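Local coordinates for protein 2-keto acid:ferredoxin oxidoreductase subunit alpha (Pyrococcus furiosus, PDB 4WBX) that probably catalyses, as one subunit of a heterotetramer, the ferredoxin-dependent oxidative decarboxylation of 2-oxoglutarate to succinyl-CoA, at residues G18-I23 / R193-I198; G82-G87 / T112-V117; D120-G125 / Q136-Q141; E175-P180 / V271-K276. One frame throughout, in Å; residues are numbered along the deposited sequence.

Contact 1 (G18-I23 / R193-I198)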
loop_
_atom_site.group_PDB
_atom_site.type_symbol
_atom_site.label_atom_id
_atom_site.label_comp_id
_atom_site.label_asym_id
_atom_site.label_seq_id
_atom_site.Cartn_x
_atom_site.Cartn_y
_atom_site.Cartn_z
ATOM N N GLY A 18 14.360 34.797 -17.456
ATOM C CA GLY A 18 14.235 36.053 -18.171
ATOM C C GLY A 18 14.682 35.963 -19.614
ATOM O O GLY A 18 15.151 36.952 -20.168
ATOM N N GLU A 19 14.524 34.794 -20.225
ATOM C CA GLU A 19 14.951 34.609 -21.602
ATOM C C GLU A 19 14.373 33.346 -22.217
ATOM O O GLU A 19 14.100 32.382 -21.513
ATOM C CB GLU A 19 16.483 34.566 -21.672
ATOM C CG GLU A 19 17.115 33.380 -20.967
ATOM C CD GLU A 19 18.586 33.615 -20.632
ATOM O OE1 GLU A 19 19.196 34.509 -21.258
ATOM O OE2 GLU A 19 19.115 32.926 -19.731
ATOM N N PRO A 20 14.190 33.349 -23.542
ATOM C CA PRO A 20 13.809 32.125 -24.250
ATOM C C PRO A 20 14.832 31.038 -24.003
ATOM O O PRO A 20 15.995 31.349 -23.775
ATOM C CB PRO A 20 13.816 32.545 -25.712
ATOM C CG PRO A 20 13.590 34.011 -25.684
ATOM C CD PRO A 20 14.216 34.520 -24.429
ATOM N N ASP A 21 14.394 29.787 -24.005
ATOM C CA ASP A 21 15.299 28.649 -23.970
ATOM C C ASP A 21 14.555 27.511 -24.653
ATOM O O ASP A 21 13.381 27.642 -24.978
ATOM C CB ASP A 21 15.719 28.295 -22.540
ATOM C CG ASP A 21 16.777 27.183 -22.489
ATOM O OD1 ASP A 21 16.921 26.432 -23.479
ATOM O OD2 ASP A 21 17.468 27.029 -21.455
ATOM N N PHE A 22 15.241 26.411 -24.908
ATOM C CA PHE A 22 14.640 25.280 -25.587
ATOM C C PHE A 22 14.740 24.079 -24.675
ATOM O O PHE A 22 15.829 23.524 -24.489
ATOM C CB PHE A 22 15.336 24.994 -26.923
ATOM C CG PHE A 22 14.672 25.643 -28.117
ATOM C CD1 PHE A 22 13.773 24.929 -28.897
ATOM C CD2 PHE A 22 14.967 26.956 -28.474
ATOM C CE1 PHE A 22 13.168 25.517 -29.999
ATOM C CE2 PHE A 22 14.370 27.548 -29.582
ATOM C CZ PHE A 22 13.469 26.832 -30.341
ATOM N N ILE A 23 13.608 23.682 -24.100
ATOM C CA ILE A 23 13.613 22.620 -23.101
ATOM C C ILE A 23 12.573 21.561 -23.400
ATOM O O ILE A 23 11.711 21.741 -24.258
ATOM C CB ILE A 23 13.387 23.184 -21.689
ATOM C CG1 ILE A 23 12.297 24.240 -21.706
ATOM C CG2 ILE A 23 14.661 23.835 -21.189
ATOM C CD1 ILE A 23 12.232 25.050 -20.431
ATOM N N ARG A 193 11.336 18.587 -27.197
ATOM C CA ARG A 193 12.000 19.878 -27.022
ATOM C C ARG A 193 11.305 20.960 -27.842
ATOM O O ARG A 193 11.011 20.766 -29.025
ATOM C CB ARG A 193 13.476 19.789 -27.412
ATOM C CG ARG A 193 14.435 20.218 -26.310
ATOM C CD ARG A 193 15.870 20.351 -26.807
ATOM N NE ARG A 193 16.114 21.683 -27.348
ATOM C CZ ARG A 193 16.435 21.903 -28.617
ATOM N NH1 ARG A 193 16.524 20.876 -29.462
ATOM N NH2 ARG A 193 16.628 23.139 -29.063
ATOM N N GLU A 194 11.024 22.084 -27.187
ATOM C CA GLU A 194 10.386 23.230 -27.813
ATOM C C GLU A 194 10.855 24.528 -27.181
ATOM O O GLU A 194 11.644 24.524 -26.244
ATOM C CB GLU A 194 8.878 23.162 -27.675
ATOM C CG GLU A 194 8.173 22.126 -28.483
ATOM C CD GLU A 194 6.675 22.269 -28.296
ATOM O OE1 GLU A 194 6.223 23.411 -28.021
ATOM O OE2 GLU A 194 5.951 21.256 -28.407
ATOM N N ARG A 195 10.331 25.644 -27.669
ATOM C CA ARG A 195 10.755 26.943 -27.180
ATOM C C ARG A 195 9.882 27.382 -26.036
ATOM O O ARG A 195 8.652 27.419 -26.164
ATOM C CB ARG A 195 10.706 27.997 -28.289
ATOM C CG ARG A 195 10.969 29.423 -27.798
ATOM C CD ARG A 195 10.684 30.449 -28.888
ATOM N NE ARG A 195 11.148 31.780 -28.500
ATOM C CZ ARG A 195 10.394 32.699 -27.896
ATOM N NH1 ARG A 195 9.122 32.441 -27.610
ATOM N NH2 ARG A 195 10.908 33.885 -27.581
ATOM N N VAL A 196 10.529 27.724 -24.924
ATOM C CA VAL A 196 9.853 28.245 -23.743
ATOM C C VAL A 196 10.434 29.606 -23.370
ATOM O O VAL A 196 11.636 29.730 -23.139
ATOM C CB VAL A 196 9.989 27.277 -22.517
ATOM C CG1 VAL A 196 9.581 27.971 -21.206
ATOM C CG2 VAL A 196 9.189 26.011 -22.732
ATOM N N TYR A 197 9.599 30.633 -23.313
ATOM C CA TYR A 197 10.062 31.874 -22.719
ATOM C C TYR A 197 9.910 31.775 -21.206
ATOM O O TYR A 197 8.794 31.720 -20.691
ATOM C CB TYR A 197 9.301 33.089 -23.262
ATOM C CG TYR A 197 9.747 34.404 -22.632
ATOM C CD1 TYR A 197 10.727 35.192 -23.224
ATOM C CD2 TYR A 197 9.192 34.851 -21.438
ATOM C CE1 TYR A 197 11.139 36.394 -22.642
ATOM C CE2 TYR A 197 9.596 36.046 -20.853
ATOM C CZ TYR A 197 10.568 36.812 -21.459
ATOM O OH TYR A 197 10.961 37.996 -20.866
ATOM N N ILE A 198 11.029 31.748 -20.495
ATOM C CA ILE A 198 11.009 31.754 -19.038
ATOM C C ILE A 198 11.180 33.157 -18.495
ATOM O O ILE A 198 12.242 33.739 -18.638
ATOM C CB ILE A 198 12.121 30.890 -18.477
ATOM C CG1 ILE A 198 11.950 29.455 -18.967
ATOM C CG2 ILE A 198 12.153 30.989 -16.956
ATOM C CD1 ILE A 198 13.182 28.610 -18.787
#
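Phe22 and Arg195 meet on one face of a two-stranded antiparallel ribbon, where Arg195 CB sits over the ring of Phe22, 3.9 Å from its centroid, in a CH-pi contact offset toward the rim. With CG anti to the backbone N (chi1 173°), the extended chain of Arg195 carries its guanidinium alongside Pro20, Arg195 NH2 coming within 3.3 Å of Pro20 CG. Pro20 CD in turn leans on Tyr197 CD1. Arg193 crosses Phe22 at about a right angle and makes a weak hydrogen bond from Arg193 NE to Phe22 O, which lies in the guanidinium plane.

On the opposite face Ile23 CG1 packs on Val196 CG2 at 3.7 Å, and Ile23 CD1 reaches Ile198 CD1; Asp21 and Glu194 are polar members of this face. Helices 25-36 and 160-176 cover it, and Arg31 of the former forms a salt bridge with Asp21.

Backbone bonds set the register. Asp21 and Val196 exchange a pair of 2.9 Å bonds, Asp21 N to Val196 O and Val196 N to Asp21 O; Ile23 pairs likewise with Glu194, and Glu19 with Ile198. Gly18, with positive phi, joins Glu19 in facing Ile198: a G1 beta bulge at the end of an antiparallel pair of strands remote in sequence.

Contact 2 (G82-G87 / T112-V117); sequences GASWAG and TETPVV
Ser84, in the last turn of helix 73-85, directs its hydroxyl at the backbone of Pro115. OG lies anti to the backbone N (chi1 -173°), which carries it across to a very short hydrogen bond, 2.5 Å from Ser84 OG to Pro115 O. The methyl CG2 of Thr114 packs beside the same hydroxyl at 3.7 Å from Ser84 OG.

Trp85 follows, its indole reaching over to the turn before the strand. NE1 donates to Thr114 OG1 at 2.7 Å, a bent bond (132° at the hydrogen) whose acceptor stands 29° out of the ring plane. The benzo edge continues along the turn, with Thr112 O in the ring plane 3.5 Å from Trp85 CZ2. Thr114 OG1 passes a weak bond on to Thr112 OG1, which is also bonded to Tyr108 O. A leucine in place of Trp85 would probably leave Thr114 OG1 without its indole donor and open a gap beside Thr112.

Beyond Trp85, Gly87 ends the helix as the C-prime residue of a Schellman motif. The contact thus joins the C-terminal end of helix 73-85 to the turn between helix 103-111 and strand 116-122, with Trp85 also packing on Ile68 of the second subunit.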
loop_
_atom_site.group_PDB
_atom_site.type_symbol
_atom_site.label_atom_id
_atom_site.label_comp_id
_atom_site.label_asym_id
_atom_site.label_seq_id
_atom_site.Cartn_x
_atom_site.Cartn_y
_atom_site.Cartn_z
ATOM N N GLY A 82 1.720 15.882 3.588
ATOM C CA GLY A 82 2.403 16.179 4.836
ATOM C C GLY A 82 3.336 17.387 4.784
ATOM O O GLY A 82 3.351 18.212 5.692
ATOM N N ALA A 83 4.143 17.500 3.736
ATOM C CA ALA A 83 4.990 18.678 3.636
ATOM C C ALA A 83 4.114 19.921 3.469
ATOM O O ALA A 83 4.427 20.990 3.992
ATOM C CB ALA A 83 5.958 18.546 2.500
ATOM N N SER A 84 3.000 19.771 2.760
ATOM C CA SER A 84 2.141 20.917 2.499
ATOM C C SER A 84 1.597 21.457 3.819
ATOM O O SER A 84 1.674 22.660 4.091
ATOM C CB SER A 84 1.000 20.547 1.547
ATOM O OG SER A 84 0.274 21.691 1.168
ATOM N N TRP A 85 1.090 20.549 4.646
ATOM C CA TRP A 85 0.565 20.905 5.962
ATOM C C TRP A 85 1.602 21.474 6.918
ATOM O O TRP A 85 1.263 22.319 7.730
ATOM C CB TRP A 85 -0.132 19.703 6.596
ATOM C CG TRP A 85 -1.496 19.633 6.060
ATOM C CD1 TRP A 85 -1.993 18.736 5.157
ATOM C CD2 TRP A 85 -2.533 20.571 6.306
ATOM N NE1 TRP A 85 -3.292 19.045 4.855
ATOM C CE2 TRP A 85 -3.647 20.169 5.556
ATOM C CE3 TRP A 85 -2.633 21.710 7.112
ATOM C CZ2 TRP A 85 -4.839 20.868 5.581
ATOM C CZ3 TRP A 85 -3.804 22.394 7.133
ATOM C CH2 TRP A 85 -4.893 21.979 6.370
ATOM N N ALA A 86 2.850 21.041 6.828
ATOM C CA ALA A 86 3.908 21.698 7.593
ATOM C C ALA A 86 4.388 23.009 6.928
ATOM O O ALA A 86 5.412 23.566 7.329
ATOM C CB ALA A 86 5.081 20.752 7.797
ATOM N N GLY A 87 3.657 23.490 5.919
ATOM C CA GLY A 87 3.943 24.782 5.320
ATOM C C GLY A 87 4.542 24.848 3.915
ATOM O O GLY A 87 4.491 25.904 3.288
ATOM N N THR A 112 -9.664 17.917 3.076
ATOM C CA THR A 112 -8.855 18.710 3.969
ATOM C C THR A 112 -8.571 20.079 3.363
ATOM O O THR A 112 -7.953 20.923 4.004
ATOM C CB THR A 112 -7.502 17.993 4.273
ATOM O OG1 THR A 112 -7.195 17.087 3.201
ATOM C CG2 THR A 112 -7.510 17.204 5.623
ATOM N N GLU A 113 -9.003 20.295 2.124
ATOM C CA GLU A 113 -8.619 21.500 1.406
ATOM C C GLU A 113 -7.112 21.719 1.489
ATOM O O GLU A 113 -6.650 22.774 1.962
ATOM C CB GLU A 113 -9.362 22.701 1.966
ATOM C CG GLU A 113 -10.883 22.600 1.802
ATOM C CD GLU A 113 -11.601 23.814 2.342
ATOM O OE1 GLU A 113 -11.786 23.891 3.576
ATOM O OE2 GLU A 113 -11.955 24.692 1.529
ATOM N N THR A 114 -6.361 20.699 1.072
ATOM C CA THR A 114 -4.908 20.766 0.986
ATOM C C THR A 114 -4.387 21.215 -0.372
ATOM O O THR A 114 -4.652 20.559 -1.369
ATOM C CB THR A 114 -4.289 19.410 1.266
ATOM O OG1 THR A 114 -4.657 18.991 2.580
ATOM C CG2 THR A 114 -2.757 19.489 1.153
ATOM N N PRO A 115 -3.656 22.333 -0.414
ATOM C CA PRO A 115 -2.886 22.693 -1.602
ATOM C C PRO A 115 -1.740 21.737 -1.868
ATOM O O PRO A 115 -0.842 21.563 -1.037
ATOM C CB PRO A 115 -2.353 24.093 -1.268
ATOM C CG PRO A 115 -2.548 24.247 0.204
ATOM C CD PRO A 115 -3.774 23.473 0.497
ATOM N N VAL A 116 -1.789 21.114 -3.035
ATOM C CA VAL A 116 -0.754 20.210 -3.495
ATOM C C VAL A 116 -0.937 20.073 -5.006
ATOM O O VAL A 116 -2.062 20.194 -5.514
ATOM C CB VAL A 116 -0.822 18.825 -2.767
ATOM C CG1 VAL A 116 -2.139 18.116 -3.060
ATOM C CG2 VAL A 116 0.394 17.933 -3.123
ATOM N N VAL A 117 0.158 19.856 -5.730
ATOM C CA VAL A 117 0.083 19.672 -7.172
ATOM C C VAL A 117 0.496 18.245 -7.572
ATOM O O VAL A 117 1.493 17.726 -7.091
ATOM C CB VAL A 117 0.981 20.689 -7.899
ATOM C CG1 VAL A 117 1.033 20.396 -9.384
ATOM C CG2 VAL A 117 0.534 22.135 -7.602
#

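Contact 3 (D120-G125 / Q136-Q141)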
loop_
_atom_site.group_PDB
_atom_site.type_symbol
_atom_site.label_atom_id
_atom_site.label_comp_id
_atom_site.label_asym_id
_atom_site.label_seq_id
_atom_site.Cartn_x
_atom_site.Cartn_y
_atom_site.Cartn_z
ATOM N N ASP A 120 0.207 13.896 -13.598
ATOM C CA ASP A 120 -0.009 12.571 -14.178
ATOM C C ASP A 120 0.504 12.596 -15.615
ATOM O O ASP A 120 -0.077 13.228 -16.492
ATOM C CB ASP A 120 -1.490 12.166 -14.132
ATOM C CG ASP A 120 -1.754 10.829 -14.827
ATOM O OD1 ASP A 120 -0.840 9.996 -14.894
ATOM O OD2 ASP A 120 -2.881 10.603 -15.313
ATOM N N VAL A 121 1.617 11.923 -15.845
ATOM C CA VAL A 121 2.183 11.876 -17.169
ATOM C C VAL A 121 1.650 10.657 -17.902
ATOM O O VAL A 121 2.126 9.542 -17.685
ATOM C CB VAL A 121 3.702 11.822 -17.128
ATOM C CG1 VAL A 121 4.232 12.082 -18.515
ATOM C CG2 VAL A 121 4.242 12.853 -16.165
ATOM N N GLN A 122 0.671 10.874 -18.774
ATOM C CA GLN A 122 -0.027 9.778 -19.448
ATOM C C GLN A 122 0.860 8.976 -20.403
ATOM O O GLN A 122 1.839 9.496 -20.932
ATOM C CB GLN A 122 -1.227 10.333 -20.198
ATOM C CG GLN A 122 -2.482 10.334 -19.375
ATOM C CD GLN A 122 -3.548 11.274 -19.911
ATOM O OE1 GLN A 122 -4.708 10.883 -20.061
ATOM N NE2 GLN A 122 -3.169 12.531 -20.171
ATOM N N ARG A 123 0.503 7.717 -20.643
ATOM C CA ARG A 123 1.426 6.800 -21.311
ATOM C C ARG A 123 0.706 5.608 -21.955
ATOM O O ARG A 123 -0.443 5.313 -21.637
ATOM C CB ARG A 123 2.474 6.310 -20.297
ATOM C CG ARG A 123 3.429 5.229 -20.794
ATOM C CD ARG A 123 3.809 4.219 -19.702
ATOM N NE ARG A 123 2.747 4.021 -18.718
ATOM C CZ ARG A 123 2.950 3.588 -17.479
ATOM N NH1 ARG A 123 4.170 3.308 -17.046
ATOM N NH2 ARG A 123 1.924 3.442 -16.675
ATOM N N SER A 124 1.395 4.943 -22.879
ATOM C CA SER A 124 0.928 3.714 -23.504
ATOM C C SER A 124 1.829 2.552 -23.124
ATOM O O SER A 124 3.056 2.670 -23.196
ATOM C CB SER A 124 0.896 3.878 -25.023
ATOM O OG SER A 124 1.247 2.671 -25.673
ATOM N N GLY A 125 1.231 1.431 -22.729
ATOM C CA GLY A 125 1.997 0.264 -22.320
ATOM C C GLY A 125 2.476 0.323 -20.878
ATOM O O GLY A 125 3.659 0.104 -20.588
ATOM N N GLN A 136 -3.948 9.100 -23.947
ATOM C CA GLN A 136 -4.811 10.072 -23.291
ATOM C C GLN A 136 -5.943 9.400 -22.501
ATOM O O GLN A 136 -7.052 9.947 -22.403
ATOM C CB GLN A 136 -5.403 11.044 -24.310
ATOM C CG GLN A 136 -4.469 12.162 -24.756
ATOM C CD GLN A 136 -5.193 13.271 -25.539
ATOM O OE1 GLN A 136 -6.254 13.050 -26.140
ATOM N NE2 GLN A 136 -4.625 14.473 -25.508
ATOM N N GLY A 137 -5.647 8.235 -21.927
ATOM C CA GLY A 137 -6.634 7.457 -21.205
ATOM C C GLY A 137 -6.798 7.645 -19.691
ATOM O O GLY A 137 -7.310 6.732 -19.030
ATOM N N ASP A 138 -6.375 8.791 -19.146
ATOM C CA ASP A 138 -6.622 9.115 -17.744
ATOM C C ASP A 138 -7.409 10.403 -17.615
ATOM O O ASP A 138 -7.333 11.058 -16.569
ATOM C CB ASP A 138 -5.323 9.275 -16.928
ATOM C CG ASP A 138 -4.477 8.004 -16.873
ATOM O OD1 ASP A 138 -4.957 6.916 -17.271
ATOM O OD2 ASP A 138 -3.324 8.094 -16.396
ATOM N N ILE A 139 -8.157 10.788 -18.644
ATOM C CA ILE A 139 -8.947 12.015 -18.529
ATOM C C ILE A 139 -10.087 11.865 -17.518
ATOM O O ILE A 139 -10.278 12.721 -16.645
ATOM C CB ILE A 139 -9.552 12.462 -19.870
ATOM C CG1 ILE A 139 -8.450 12.620 -20.922
ATOM C CG2 ILE A 139 -10.349 13.766 -19.672
ATOM C CD1 ILE A 139 -8.969 12.571 -22.340
ATOM N N MET A 140 -10.845 10.778 -17.629
ATOM C CA MET A 140 -11.939 10.556 -16.694
ATOM C C MET A 140 -11.423 10.246 -15.281
ATOM O O MET A 140 -11.944 10.771 -14.284
ATOM C CB MET A 140 -12.855 9.430 -17.192
ATOM C CG MET A 140 -13.653 9.798 -18.464
ATOM S SD MET A 140 -14.557 11.362 -18.302
ATOM C CE MET A 140 -16.218 10.763 -18.076
ATOM N N GLN A 141 -10.392 9.415 -15.189
ATOM C CA GLN A 141 -9.876 9.060 -13.880
ATOM C C GLN A 141 -9.355 10.298 -13.179
ATOM O O GLN A 141 -9.442 10.408 -11.963
ATOM C CB GLN A 141 -8.782 8.003 -13.984
ATOM C CG GLN A 141 -8.191 7.602 -12.646
ATOM C CD GLN A 141 -7.021 6.637 -12.783
ATOM O OE1 GLN A 141 -6.955 5.610 -12.093
ATOM N NE2 GLN A 141 -6.081 6.976 -13.661
#
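Gln122 lies antiparallel to the side chain of Asp138, its CG 3.8 Å from Asp138 OD2, while its amide oxygen goes on to the backbone. The site is at the C-terminal end of strand 116-122, an inner strand of the mixed sheet in the thiamine diphosphate-binding family region, where the strand meets the residues leading into helix 139-144. An extended chain beyond CG brings Gln122 OE1 to Asp138 N, which donates a bond of 2.8 Å. The donor lies in the amide carbonyl plane on a lone pair, and the approach is fairly straight, 156° at the hydrogen. The other end of the amide is held too, NE2 donating to Thr185 O on the adjoining strand 180-186, so the two bonds fix which way the amide is turned. A leucine at Gln122 would probably leave Asp138 N without this acceptor and remove one of the side-chain links between the strand and the helix start.

The side-chain amide of Gln136 is bonded to Thr299 O and Met351 N. Asp138 stands at the N-cap position but makes no capping bond; OD1 is bonded instead to His147 ND1 of the third subunit. Its other oxygen meets Asp120, whose CG, anti to the backbone N (chi1 176°), brings the carboxylate across to Asp138. The two carboxylates are nearly coplanar, 13° apart, with Asp120 OD2 and Asp138 OD2 separated by 2.8 Å.

Contact 4 (E175-P180 / V271-K276); sequences EKYRTP and VEKIEK
Lys273 and Tyr177 bury the most surface here: the ammonium end of Lys273 lies on the carbonyls of a turn that begins at Tyr177, and Lys273 O lies at the edge of the Tyr177 ring. Lys273 leaves helix 267-275 with CG anti to the backbone N (chi1 -165°), and a bend at chi3 brings its ammonium group to the turn that follows helix 160-176. There NZ donates two hydrogen bonds to consecutive carbonyls. The one from Lys273 NZ to Tyr177 O is 2.8 Å long, with a C=O...donor angle of 162°, so the amine comes almost end-on to the carbonyl. The other, from Lys273 NZ to Arg178 O at 3.0 Å, arrives from above the carbonyl plane. Glu113 adds a salt bridge, so the ammonium is gripped by three oxygens, and the carboxylate is likely to favour its charged form.

Lys273 O sits in the plane of the Tyr177 ring, 3.4 Å from Tyr177 CD1. Ile274 supplies the apolar part: its CD1 packs 3.8 Å from Tyr177 CD1, crossing the aromatic side chain obliquely, and also approaches Thr179 CG2. The phenol hydroxyl reaches past the segment to a hydrogen bond with Asp280 OD2.

The carbonyls are presented by a Schellman motif ending helix 160-176, with Arg178 at positive phi as its C-prime residue. Helix 267-275 is thereby docked against the connection from helix 160-176 to strand 180-186, while Ile274 touches the loops at Ser151 and Pro330 and Val271 packs on Leu353 of the third subunit.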
loop_
_atom_site.group_PDB
_atom_site.type_symbol
_atom_site.label_atom_id
_atom_site.label_comp_id
_atom_site.label_asym_id
_atom_site.label_seq_id
_atom_site.Cartn_x
_atom_site.Cartn_y
_atom_site.Cartn_z
ATOM N N GLU A 175 -3.305 27.063 -4.328
ATOM C CA GLU A 175 -3.259 27.894 -3.145
ATOM C C GLU A 175 -4.538 28.695 -3.008
ATOM O O GLU A 175 -5.135 28.757 -1.934
ATOM C CB GLU A 175 -2.049 28.829 -3.202
ATOM C CG GLU A 175 -0.724 28.112 -2.989
ATOM C CD GLU A 175 -0.502 27.694 -1.535
ATOM O OE1 GLU A 175 -1.132 28.284 -0.633
ATOM O OE2 GLU A 175 0.317 26.784 -1.288
ATOM N N LYS A 176 -4.949 29.321 -4.099
ATOM C CA LYS A 176 -6.082 30.235 -4.071
ATOM C C LYS A 176 -7.355 29.517 -3.671
ATOM O O LYS A 176 -8.135 30.027 -2.887
ATOM C CB LYS A 176 -6.263 30.906 -5.430
ATOM C CG LYS A 176 -7.516 31.756 -5.549
ATOM C CD LYS A 176 -7.555 32.463 -6.914
ATOM C CE LYS A 176 -8.859 33.238 -7.112
ATOM N NZ LYS A 176 -9.149 33.590 -8.536
ATOM N N TYR A 177 -7.552 28.322 -4.206
ATOM C CA TYR A 177 -8.756 27.571 -3.933
ATOM C C TYR A 177 -8.478 26.473 -2.937
ATOM O O TYR A 177 -9.332 25.632 -2.694
ATOM C CB TYR A 177 -9.330 26.987 -5.217
ATOM C CG TYR A 177 -9.909 28.033 -6.136
ATOM C CD1 TYR A 177 -11.284 28.137 -6.327
ATOM C CD2 TYR A 177 -9.083 28.927 -6.810
ATOM C CE1 TYR A 177 -11.822 29.103 -7.163
ATOM C CE2 TYR A 177 -9.610 29.890 -7.658
ATOM C CZ TYR A 177 -10.979 29.975 -7.832
ATOM O OH TYR A 177 -11.499 30.938 -8.673
ATOM N N ARG A 178 -7.286 26.493 -2.348
ATOM C CA ARG A 178 -6.918 25.515 -1.325
ATOM C C ARG A 178 -7.334 24.104 -1.748
ATOM O O ARG A 178 -8.095 23.436 -1.064
ATOM C CB ARG A 178 -7.556 25.882 0.012
ATOM C CG ARG A 178 -7.068 27.194 0.618
ATOM C CD ARG A 178 -5.811 26.996 1.465
ATOM N NE ARG A 178 -5.950 25.902 2.432
ATOM C CZ ARG A 178 -4.987 25.494 3.256
ATOM N NH1 ARG A 178 -3.802 26.095 3.248
ATOM N NH2 ARG A 178 -5.214 24.482 4.088
ATOM N N THR A 179 -6.858 23.674 -2.902
ATOM C CA THR A 179 -7.255 22.393 -3.461
ATOM C C THR A 179 -6.054 21.662 -4.079
ATOM O O THR A 179 -5.040 22.291 -4.384
ATOM C CB THR A 179 -8.321 22.577 -4.536
ATOM O OG1 THR A 179 -8.497 21.343 -5.227
ATOM C CG2 THR A 179 -7.851 23.598 -5.537
ATOM N N PRO A 180 -6.151 20.331 -4.256
ATOM C CA PRO A 180 -5.113 19.711 -5.083
ATOM C C PRO A 180 -5.282 20.162 -6.511
ATOM O O PRO A 180 -6.416 20.441 -6.893
ATOM C CB PRO A 180 -5.394 18.210 -4.966
ATOM C CG PRO A 180 -6.244 18.061 -3.780
ATOM C CD PRO A 180 -7.033 19.328 -3.642
ATOM N N VAL A 271 -17.246 21.610 -3.044
ATOM C CA VAL A 271 -17.593 21.433 -4.451
ATOM C C VAL A 271 -17.903 22.772 -5.115
ATOM O O VAL A 271 -17.597 22.994 -6.296
ATOM C CB VAL A 271 -18.790 20.475 -4.613
ATOM C CG1 VAL A 271 -19.305 20.436 -6.074
ATOM C CG2 VAL A 271 -18.401 19.091 -4.134
ATOM N N GLU A 272 -18.503 23.673 -4.347
ATOM C CA GLU A 272 -18.935 24.947 -4.897
ATOM C C GLU A 272 -17.764 25.891 -5.059
ATOM O O GLU A 272 -17.784 26.752 -5.922
ATOM C CB GLU A 272 -20.013 25.574 -4.015
ATOM C CG GLU A 272 -21.357 24.908 -4.189
ATOM C CD GLU A 272 -22.434 25.515 -3.324
ATOM O OE1 GLU A 272 -22.113 26.260 -2.371
ATOM O OE2 GLU A 272 -23.614 25.242 -3.611
ATOM N N LYS A 273 -16.758 25.716 -4.208
ATOM C CA LYS A 273 -15.491 26.442 -4.280
ATOM C C LYS A 273 -14.975 26.434 -5.715
ATOM O O LYS A 273 -14.637 27.469 -6.302
ATOM C CB LYS A 273 -14.485 25.788 -3.339
ATOM C CG LYS A 273 -13.260 26.588 -3.026
ATOM C CD LYS A 273 -12.481 25.944 -1.878
ATOM C CE LYS A 273 -12.142 24.475 -2.175
ATOM N NZ LYS A 273 -11.068 23.902 -1.288
ATOM N N ILE A 274 -14.973 25.239 -6.285
ATOM C CA ILE A 274 -14.481 25.029 -7.618
ATOM C C ILE A 274 -15.580 25.296 -8.632
ATOM O O ILE A 274 -15.423 26.169 -9.493
ATOM C CB ILE A 274 -13.934 23.584 -7.802
ATOM C CG1 ILE A 274 -12.851 23.280 -6.768
ATOM C CG2 ILE A 274 -13.390 23.400 -9.191
ATOM C CD1 ILE A 274 -11.863 24.407 -6.592
ATOM N N GLU A 275 -16.687 24.559 -8.535
ATOM C CA GLU A 275 -17.693 24.556 -9.611
ATOM C C GLU A 275 -18.416 25.882 -9.813
ATOM O O GLU A 275 -18.924 26.150 -10.903
ATOM C CB GLU A 275 -18.722 23.457 -9.375
ATOM C CG GLU A 275 -18.237 22.092 -9.825
ATOM C CD GLU A 275 -18.266 21.940 -11.341
ATOM O OE1 GLU A 275 -17.463 21.153 -11.900
ATOM O OE2 GLU A 275 -19.116 22.602 -11.969
ATOM N N LYS A 276 -18.449 26.720 -8.785
ATOM C CA LYS A 276 -19.082 28.024 -8.928
ATOM C C LYS A 276 -18.100 29.032 -9.546
ATOM O O LYS A 276 -18.491 30.123 -9.962
ATOM C CB LYS A 276 -19.639 28.500 -7.567
ATOM C CG LYS A 276 -19.446 29.971 -7.194
ATOM C CD LYS A 276 -20.389 30.390 -6.065
ATOM C CE LYS A 276 -21.835 30.485 -6.547
ATOM N NZ LYS A 276 -22.020 31.537 -7.608
#

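Contacts 2, 3 and 4 gather around the mixed sheet, whereas contact 1 is a separate two-stranded ribbon, its centre 26 to 31 Å from theirs. Contact 2 lies at the turn leading into strand 116-122 and contact 3 at the strand's end, 24 Å apart between centres. Contacts 2 and 4 are the closest pair, 14 Å between centres, joined by the Glu113-Lys273 salt bridge and by Trp85 packing on Arg178. Along the chain contacts 2, 3 and 4 close in series. Contact 1 spans contacts 2 and 3, while contact 4 opens within that span and ends beyond it. One edge of the sheet's strands thus holds helices 73-85 and 267-275 together, and contacts 2, 3 and 4 all adjoin other subunits.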